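Long-range contacts in inorganic pyrophosphatase (PDB 2PRD), which catalyses the magnesium-dependent hydrolysis of inorganic pyrophosphate to two phosphate ions, working as a homohexamer: residues R24-Y32 with I39-G47; V85-L93 with D116-V124. All coordinates share one frame; numbering follows the deposited sequence.

Contact 1: residues R24-Y32 with I39-G47; sequences RGSGNKYEY and IKLDRVLPG. With SO4 (sulfate ion), chain B.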
loop_
_atom_site.group_PDB
_atom_site.type_symbol
_atom_site.label_atom_id
_atom_site.label_comp_id
_atom_site.label_asym_id
_atom_site.label_seq_id
_atom_site.Cartn_x
_atom_site.Cartn_y
_atom_site.Cartn_z
ATOM N N ARG A 24 11.969 5.947 0.805
ATOM C CA ARG A 24 11.933 5.516 2.196
ATOM C C ARG A 24 10.989 4.324 2.284
ATOM O O ARG A 24 9.935 4.341 1.625
ATOM C CB ARG A 24 11.387 6.664 3.067
ATOM C CG ARG A 24 10.958 6.086 4.431
ATOM C CD ARG A 24 10.998 7.130 5.510
ATOM N NE ARG A 24 10.036 8.167 5.270
ATOM C CZ ARG A 24 8.713 8.010 5.342
ATOM N NH1 ARG A 24 8.161 6.861 5.667
ATOM N NH2 ARG A 24 7.970 9.068 5.089
ATOM N N GLY A 25 11.337 3.288 3.058
ATOM C CA GLY A 25 10.389 2.165 3.143
ATOM C C GLY A 25 10.624 1.135 2.080
ATOM O O GLY A 25 9.916 0.116 2.091
ATOM N N SER A 26 11.615 1.355 1.239
ATOM C CA SER A 26 11.932 0.386 0.191
ATOM C C SER A 26 13.122 -0.478 0.493
ATOM O O SER A 26 14.119 -0.083 1.143
ATOM C CB SER A 26 12.142 1.212 -1.116
ATOM O OG SER A 26 12.513 0.272 -2.128
ATOM N N GLY A 27 13.031 -1.721 0.040
ATOM C CA GLY A 27 14.059 -2.752 0.169
ATOM C C GLY A 27 14.720 -3.005 -1.178
ATOM O O GLY A 27 15.626 -3.844 -1.303
ATOM N N ASN A 28 14.279 -2.276 -2.192
ATOM C CA ASN A 28 14.796 -2.341 -3.568
ATOM C C ASN A 28 15.850 -1.248 -3.706
ATOM O O ASN A 28 15.578 -0.045 -3.739
ATOM C CB ASN A 28 13.722 -2.245 -4.631
ATOM C CG ASN A 28 13.009 -3.517 -4.978
ATOM O OD1 ASN A 28 13.454 -4.650 -4.800
ATOM N ND2 ASN A 28 11.853 -3.362 -5.630
ATOM N N LYS A 29 17.128 -1.677 -3.697
ATOM C CA LYS A 29 18.217 -0.700 -3.765
ATOM C C LYS A 29 18.516 -0.296 -5.199
ATOM O O LYS A 29 19.329 -0.964 -5.804
ATOM C CB LYS A 29 19.461 -1.318 -3.120
ATOM C CG LYS A 29 20.388 -0.389 -2.398
ATOM C CD LYS A 29 21.201 0.502 -3.321
ATOM C CE LYS A 29 22.269 1.270 -2.528
ATOM N NZ LYS A 29 22.795 2.422 -3.348
ATOM N N TYR A 30 17.912 0.759 -5.665
ATOM C CA TYR A 30 18.085 1.299 -6.993
ATOM C C TYR A 30 19.247 2.302 -7.020
ATOM O O TYR A 30 19.585 2.878 -5.999
ATOM C CB TYR A 30 16.866 2.148 -7.432
ATOM C CG TYR A 30 15.595 1.369 -7.572
ATOM C CD1 TYR A 30 15.522 0.377 -8.563
ATOM C CD2 TYR A 30 14.478 1.625 -6.784
ATOM C CE1 TYR A 30 14.344 -0.343 -8.727
ATOM C CE2 TYR A 30 13.334 0.850 -6.894
ATOM C CZ TYR A 30 13.292 -0.117 -7.884
ATOM O OH TYR A 30 12.121 -0.831 -8.089
ATOM N N GLU A 31 19.745 2.505 -8.234
ATOM C CA GLU A 31 20.839 3.463 -8.419
ATOM C C GLU A 31 20.751 4.076 -9.813
ATOM O O GLU A 31 20.429 3.294 -10.706
ATOM C CB GLU A 31 22.146 2.684 -8.558
ATOM C CG GLU A 31 22.801 2.390 -7.241
ATOM C CD GLU A 31 24.101 1.611 -7.515
ATOM O OE1 GLU A 31 24.309 1.445 -8.739
ATOM O OE2 GLU A 31 24.742 1.221 -6.522
ATOM N N TYR A 32 21.172 5.319 -9.913
ATOM C CA TYR A 32 21.171 5.927 -11.252
ATOM C C TYR A 32 22.496 5.556 -11.908
ATOM O O TYR A 32 23.537 5.677 -11.264
ATOM C CB TYR A 32 21.035 7.427 -11.154
ATOM C CG TYR A 32 21.194 8.061 -12.510
ATOM C CD1 TYR A 32 20.133 7.990 -13.399
ATOM C CD2 TYR A 32 22.379 8.686 -12.895
ATOM C CE1 TYR A 32 20.244 8.566 -14.671
ATOM C CE2 TYR A 32 22.500 9.256 -14.161
ATOM C CZ TYR A 32 21.423 9.178 -15.026
ATOM O OH TYR A 32 21.476 9.758 -16.280
ATOM N N ILE A 39 17.631 4.306 -14.283
ATOM C CA ILE A 39 17.719 3.786 -12.883
ATOM C C ILE A 39 17.846 2.280 -13.013
ATOM O O ILE A 39 17.081 1.686 -13.775
ATOM C CB ILE A 39 16.541 4.246 -12.035
ATOM C CG1 ILE A 39 16.971 5.479 -11.228
ATOM C CG2 ILE A 39 16.113 3.211 -10.995
ATOM C CD1 ILE A 39 16.694 6.833 -11.707
ATOM N N LYS A 40 18.835 1.711 -12.330
ATOM C CA LYS A 40 19.019 0.277 -12.404
ATOM C C LYS A 40 18.848 -0.309 -11.008
ATOM O O LYS A 40 19.081 0.428 -10.044
ATOM C CB LYS A 40 20.466 0.021 -12.843
ATOM C CG LYS A 40 20.744 -1.467 -13.036
ATOM C CD LYS A 40 22.130 -1.644 -13.671
ATOM C CE LYS A 40 23.231 -1.537 -12.622
ATOM N NZ LYS A 40 23.558 -2.873 -12.034
ATOM N N LEU A 41 18.530 -1.594 -10.964
ATOM C CA LEU A 41 18.419 -2.183 -9.602
ATOM C C LEU A 41 19.801 -2.725 -9.280
ATOM O O LEU A 41 20.291 -3.587 -9.998
ATOM C CB LEU A 41 17.409 -3.303 -9.566
ATOM C CG LEU A 41 17.404 -3.990 -8.176
ATOM C CD1 LEU A 41 16.294 -3.258 -7.392
ATOM C CD2 LEU A 41 17.164 -5.455 -8.335
ATOM N N ASP A 42 20.363 -2.149 -8.231
ATOM C CA ASP A 42 21.700 -2.605 -7.825
ATOM C C ASP A 42 21.516 -3.910 -7.088
ATOM O O ASP A 42 22.209 -4.917 -7.328
ATOM C CB ASP A 42 22.293 -1.474 -6.984
ATOM C CG ASP A 42 23.667 -1.974 -6.547
ATOM O OD1 ASP A 42 24.550 -2.087 -7.434
ATOM O OD2 ASP A 42 23.771 -2.291 -5.355
ATOM N N ARG A 43 20.500 -3.960 -6.207
ATOM C CA ARG A 43 20.256 -5.230 -5.509
ATOM C C ARG A 43 19.066 -5.033 -4.586
ATOM O O ARG A 43 18.722 -3.884 -4.365
ATOM C CB ARG A 43 21.442 -5.606 -4.620
ATOM C CG ARG A 43 21.550 -4.803 -3.321
ATOM C CD ARG A 43 22.865 -5.030 -2.627
ATOM N NE ARG A 43 23.048 -4.305 -1.380
ATOM C CZ ARG A 43 23.481 -3.071 -1.196
ATOM N NH1 ARG A 43 23.829 -2.278 -2.223
ATOM N NH2 ARG A 43 23.632 -2.539 -0.002
ATOM N N VAL A 44 18.571 -6.140 -4.103
ATOM C CA VAL A 44 17.487 -6.204 -3.107
ATOM C C VAL A 44 18.182 -6.488 -1.781
ATOM O O VAL A 44 18.989 -7.406 -1.723
ATOM C CB VAL A 44 16.471 -7.289 -3.456
ATOM C CG1 VAL A 44 15.276 -7.348 -2.515
ATOM C CG2 VAL A 44 15.941 -7.075 -4.866
ATOM N N LEU A 45 17.942 -5.671 -0.771
ATOM C CA LEU A 45 18.584 -5.867 0.552
ATOM C C LEU A 45 18.241 -7.285 1.019
ATOM O O LEU A 45 17.075 -7.653 0.933
ATOM C CB LEU A 45 18.068 -4.820 1.519
ATOM C CG LEU A 45 18.238 -3.345 1.277
ATOM C CD1 LEU A 45 17.599 -2.572 2.448
ATOM C CD2 LEU A 45 19.717 -2.949 1.145
ATOM N N PRO A 46 19.256 -8.006 1.523
ATOM C CA PRO A 46 19.058 -9.372 1.945
ATOM C C PRO A 46 18.313 -9.589 3.251
ATOM O O PRO A 46 17.812 -10.707 3.450
ATOM C CB PRO A 46 20.460 -9.944 1.899
ATOM C CG PRO A 46 21.354 -8.746 2.209
ATOM C CD PRO A 46 20.662 -7.561 1.579
ATOM N N GLY A 47 18.234 -8.566 4.093
ATOM C CA GLY A 47 17.569 -8.710 5.384
ATOM C C GLY A 47 16.195 -8.116 5.376
ATOM O O GLY A 47 15.902 -7.440 4.389
HETATM S S SO4 B . 25.544 0.993 -0.792
HETATM O O1 SO4 B . 26.989 0.752 -0.467
HETATM O O2 SO4 B . 24.703 0.381 0.298
HETATM O O3 SO4 B . 25.112 2.380 -1.115
HETATM O O4 SO4 B . 25.307 0.189 -2.067
#
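Tyr30, Leu41 and Ile39 form the apolar centre of this antiparallel beta hairpin. CD1 of Leu41 meets the Tyr30 ring at CE1 (3.8 Å), CG2 of Ile39 touches Tyr30 CD1 and CB, and CD1 of Ile39 reaches the edge of the Tyr32 ring. The same face, continued by Asn28 and Val44, packs on a neighbouring subunit, where Val83 and Val109 of that chain meet Ile39 and Leu41. Between the strands, Glu31 and Lys40 exchange two backbone bonds, with Lys40 N to Glu31 O almost straight at 176°. A classic beta bulge follows: Lys29 O accepts from both Asp42 N (2.9 Å) and Arg43 N (3.2 Å), and the register shifts by one. On the polar face the carboxylates of Glu31 and Asp42 stack 19° apart, Glu31 OE2 3.4 Å from Asp42 OD1; these close like charges are probably eased by Arg43 NH1, bonded in its guanidinium plane to Asp42 OD2, and by a long salt bridge from Lys29 NZ to Glu31 OE2. CG of Lys29 lies over one guanidinium face. With its chain extended from CG to NE, Arg43 grips a sulfate: NH1 binds sulfate O4 at 2.9 Å and NH2 binds O2 at 3.1 Å. Lys29 NZ adds a weak bond to O3; Tyr139 and Lys140 also hold the ion. A leucine in place of Arg43 would probably leave the sulfate without its two-pronged hold and Asp42 without its salt-bridge mate. Lys29, Arg43 and Tyr139 are predicted substrate ligands, so the sulfate, probably from the crystallisation liquor, is consistent with a phosphate position in the active site.

Contact 2: residues V85-L93 with D116-V124; sequences VEVRVVGLL and DHIQDIGDV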
loop_
_atom_site.group_PDB
_atom_site.type_symbol
_atom_site.label_atom_id
_atom_site.label_comp_id
_atom_site.label_asym_id
_atom_site.label_seq_id
_atom_site.Cartn_x
_atom_site.Cartn_y
_atom_site.Cartn_z
ATOM N N VAL A 85 14.547 16.684 -5.762
ATOM C CA VAL A 85 13.810 17.441 -4.700
ATOM C C VAL A 85 14.789 18.374 -4.062
ATOM O O VAL A 85 15.996 18.070 -4.035
ATOM C CB VAL A 85 13.163 16.436 -3.736
ATOM C CG1 VAL A 85 14.044 15.200 -3.549
ATOM C CG2 VAL A 85 12.917 16.982 -2.339
ATOM N N GLU A 86 14.364 19.524 -3.626
ATOM C CA GLU A 86 15.191 20.492 -2.902
ATOM C C GLU A 86 15.142 19.998 -1.447
ATOM O O GLU A 86 14.084 19.777 -0.840
ATOM C CB GLU A 86 14.521 21.860 -2.918
ATOM C CG GLU A 86 14.634 22.465 -4.301
ATOM C CD GLU A 86 13.541 23.526 -4.445
ATOM O OE1 GLU A 86 12.390 23.170 -4.802
ATOM O OE2 GLU A 86 13.899 24.690 -4.150
ATOM N N VAL A 87 16.358 19.882 -0.986
ATOM C CA VAL A 87 16.613 19.341 0.347
ATOM C C VAL A 87 17.362 20.354 1.175
ATOM O O VAL A 87 18.359 20.894 0.723
ATOM C CB VAL A 87 17.465 18.066 0.128
ATOM C CG1 VAL A 87 18.039 17.581 1.453
ATOM C CG2 VAL A 87 16.557 16.946 -0.400
ATOM N N ARG A 88 16.878 20.547 2.394
ATOM C CA ARG A 88 17.552 21.383 3.376
ATOM C C ARG A 88 18.517 20.544 4.201
ATOM O O ARG A 88 18.166 19.631 4.959
ATOM C CB ARG A 88 16.525 22.126 4.222
ATOM C CG ARG A 88 17.116 22.882 5.393
ATOM C CD ARG A 88 16.176 23.953 5.945
ATOM N NE ARG A 88 15.443 23.280 7.026
ATOM C CZ ARG A 88 14.171 23.024 6.667
ATOM N NH1 ARG A 88 13.845 23.451 5.465
ATOM N NH2 ARG A 88 13.393 22.431 7.508
ATOM N N VAL A 89 19.820 20.918 4.118
ATOM C CA VAL A 89 20.918 20.263 4.850
ATOM C C VAL A 89 20.961 20.575 6.331
ATOM O O VAL A 89 21.210 21.731 6.718
ATOM C CB VAL A 89 22.301 20.631 4.256
ATOM C CG1 VAL A 89 23.403 19.791 4.882
ATOM C CG2 VAL A 89 22.256 20.398 2.750
ATOM N N VAL A 90 20.847 19.544 7.152
ATOM C CA VAL A 90 20.894 19.827 8.612
ATOM C C VAL A 90 21.965 19.068 9.340
ATOM O O VAL A 90 22.141 19.332 10.551
ATOM C CB VAL A 90 19.479 19.548 9.185
ATOM C CG1 VAL A 90 18.430 20.301 8.369
ATOM C CG2 VAL A 90 19.155 18.067 9.169
ATOM N N GLY A 91 22.726 18.168 8.723
ATOM C CA GLY A 91 23.729 17.370 9.402
ATOM C C GLY A 91 24.518 16.380 8.582
ATOM O O GLY A 91 24.334 16.285 7.379
ATOM N N LEU A 92 25.446 15.620 9.183
ATOM C CA LEU A 92 26.262 14.626 8.502
ATOM C C LEU A 92 26.269 13.336 9.339
ATOM O O LEU A 92 26.255 13.390 10.561
ATOM C CB LEU A 92 27.773 14.963 8.452
ATOM C CG LEU A 92 28.275 15.914 7.407
ATOM C CD1 LEU A 92 29.807 16.068 7.440
ATOM C CD2 LEU A 92 27.835 15.511 5.989
ATOM N N LEU A 93 26.357 12.254 8.598
ATOM C CA LEU A 93 26.516 10.943 9.203
ATOM C C LEU A 93 27.889 10.480 8.664
ATOM O O LEU A 93 28.104 10.370 7.462
ATOM C CB LEU A 93 25.426 9.930 8.922
ATOM C CG LEU A 93 25.612 8.527 9.480
ATOM C CD1 LEU A 93 25.779 8.564 10.985
ATOM C CD2 LEU A 93 24.418 7.657 9.130
ATOM N N ASP A 116 9.444 22.039 8.814
ATOM C CA ASP A 116 10.087 23.348 8.941
ATOM C C ASP A 116 10.853 23.514 10.230
ATOM O O ASP A 116 11.736 24.378 10.330
ATOM C CB ASP A 116 9.057 24.471 8.881
ATOM C CG ASP A 116 8.680 24.824 7.479
ATOM O OD1 ASP A 116 9.320 24.293 6.555
ATOM O OD2 ASP A 116 7.711 25.590 7.301
ATOM N N HIS A 117 10.518 22.698 11.197
ATOM C CA HIS A 117 11.135 22.734 12.521
ATOM C C HIS A 117 12.477 22.030 12.664
ATOM O O HIS A 117 13.183 22.208 13.681
ATOM C CB HIS A 117 10.108 22.140 13.510
ATOM C CG HIS A 117 9.723 20.733 13.115
ATOM N ND1 HIS A 117 10.251 19.675 13.853
ATOM C CD2 HIS A 117 8.976 20.219 12.109
ATOM C CE1 HIS A 117 9.826 18.539 13.324
ATOM N NE2 HIS A 117 9.062 18.839 12.264
ATOM N N ILE A 118 12.883 21.228 11.689
ATOM C CA ILE A 118 14.158 20.514 11.658
ATOM C C ILE A 118 15.153 21.396 10.921
ATOM O O ILE A 118 15.063 21.552 9.721
ATOM C CB ILE A 118 13.979 19.143 10.983
ATOM C CG1 ILE A 118 12.827 18.475 11.725
ATOM C CG2 ILE A 118 15.296 18.411 11.180
ATOM C CD1 ILE A 118 12.353 17.118 11.297
ATOM N N GLN A 119 16.021 22.022 11.728
ATOM C CA GLN A 119 16.974 22.981 11.197
ATOM C C GLN A 119 18.406 22.614 11.460
ATOM O O GLN A 119 19.309 23.073 10.719
ATOM C CB GLN A 119 16.489 24.372 11.642
ATOM C CG GLN A 119 15.137 24.846 11.104
ATOM C CD GLN A 119 15.052 25.573 9.784
ATOM O OE1 GLN A 119 15.973 26.280 9.301
ATOM N NE2 GLN A 119 13.895 25.499 9.047
ATOM N N ASP A 120 18.632 21.716 12.411
ATOM C CA ASP A 120 20.014 21.288 12.709
ATOM C C ASP A 120 19.884 19.841 13.142
ATOM O O ASP A 120 18.725 19.441 13.317
ATOM C CB ASP A 120 20.668 22.191 13.717
ATOM C CG ASP A 120 22.162 22.331 13.612
ATOM O OD1 ASP A 120 22.887 21.438 13.124
ATOM O OD2 ASP A 120 22.678 23.380 14.096
ATOM N N ILE A 121 21.019 19.183 13.288
ATOM C CA ILE A 121 21.033 17.752 13.624
ATOM C C ILE A 121 20.388 17.484 14.961
ATOM O O ILE A 121 19.723 16.464 15.190
ATOM C CB ILE A 121 22.435 17.185 13.439
ATOM C CG1 ILE A 121 22.458 15.661 13.312
ATOM C CG2 ILE A 121 23.382 17.573 14.584
ATOM C CD1 ILE A 121 21.727 15.179 12.067
ATOM N N GLY A 122 20.522 18.435 15.871
ATOM C CA GLY A 122 19.972 18.284 17.231
ATOM C C GLY A 122 18.461 18.264 17.187
ATOM O O GLY A 122 17.839 17.992 18.215
ATOM N N ASP A 123 17.871 18.593 16.072
ATOM C CA ASP A 123 16.448 18.635 15.841
ATOM C C ASP A 123 15.973 17.257 15.328
ATOM O O ASP A 123 14.761 17.055 15.332
ATOM C CB ASP A 123 16.014 19.665 14.827
ATOM C CG ASP A 123 16.223 21.115 15.168
ATOM O OD1 ASP A 123 16.151 21.441 16.352
ATOM O OD2 ASP A 123 16.426 21.930 14.231
ATOM N N VAL A 124 16.825 16.385 14.888
ATOM C CA VAL A 124 16.338 15.041 14.412
ATOM C C VAL A 124 16.186 14.277 15.694
ATOM O O VAL A 124 17.198 14.228 16.434
ATOM C CB VAL A 124 17.383 14.478 13.455
ATOM C CG1 VAL A 124 17.070 13.036 13.086
ATOM C CG2 VAL A 124 17.295 15.297 12.136
HETATM O O HOH W 1 10.884 21.891 5.688
#
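Arg88 leaves its strand with CG anti to the backbone N (chi1 172°), and a bend at chi3 (93°) turns its guanidinium onto Ile118 O and Gln119. The contact lays the loop 116-124 against strand 84-97 of the mixed sheet, beside a classic beta bulge in which Val90 and Gly91 both face a single residue of strand 101-109. In the guanidinium plane, Arg88 NH2 gives Ile118 O a 2.9 Å bond, and NE adds a weak one to the same oxygen. NE2 of the Gln119 amide lies over one guanidinium face, toward its rim, the planes only 8° apart; this NE2 is turned back to Asp116 O (2.8 Å), which fixes the amide's rotation. Val90 fills the middle: CG1 rests on Gln119 O at 3.7 Å, and CG2 approaches the methyls of Ile118 and Val124 more loosely. Farther along, Ile121 CD1 lies 4.0 Å from Gly91 CA, where a CB would collide with it. Within the loop, Asp123 OD2 accepts from Gln119 N and Asp120 N, while Asp120 OD1 takes Ile121 N and also Arg158 N, at the start of helix 158-173. A water 3.1 Å from Arg88 NH2, which donates to it, lies 3.0 Å from Asp116 OD1 and so links the two side chains.

In the fold
From the N terminus, strand 15-22 comes first, and contact 1 then closes a short hairpin: strand 28-33 turns and returns as strand 38-44, forming a two-stranded sheet of its own. The chain next lays down strands 54-57 and 70-74 before contact 2 opens on strand 84-97. After strand 101-109 has paired with it, loop 116-124 folds back, closing a larger loop ahead of helix 126-138. The contacts thus follow in series, neither nesting nor crossing; the centres of contact 1 and contact 2 are about 24 Å apart, on opposite sides of the chain's centre. Contact 1 pairs the two strands of a hairpin that carries predicted substrate-binding residues, whereas contact 2 joins the mixed sheet to the loop between strand 101-109 and helix 126-138.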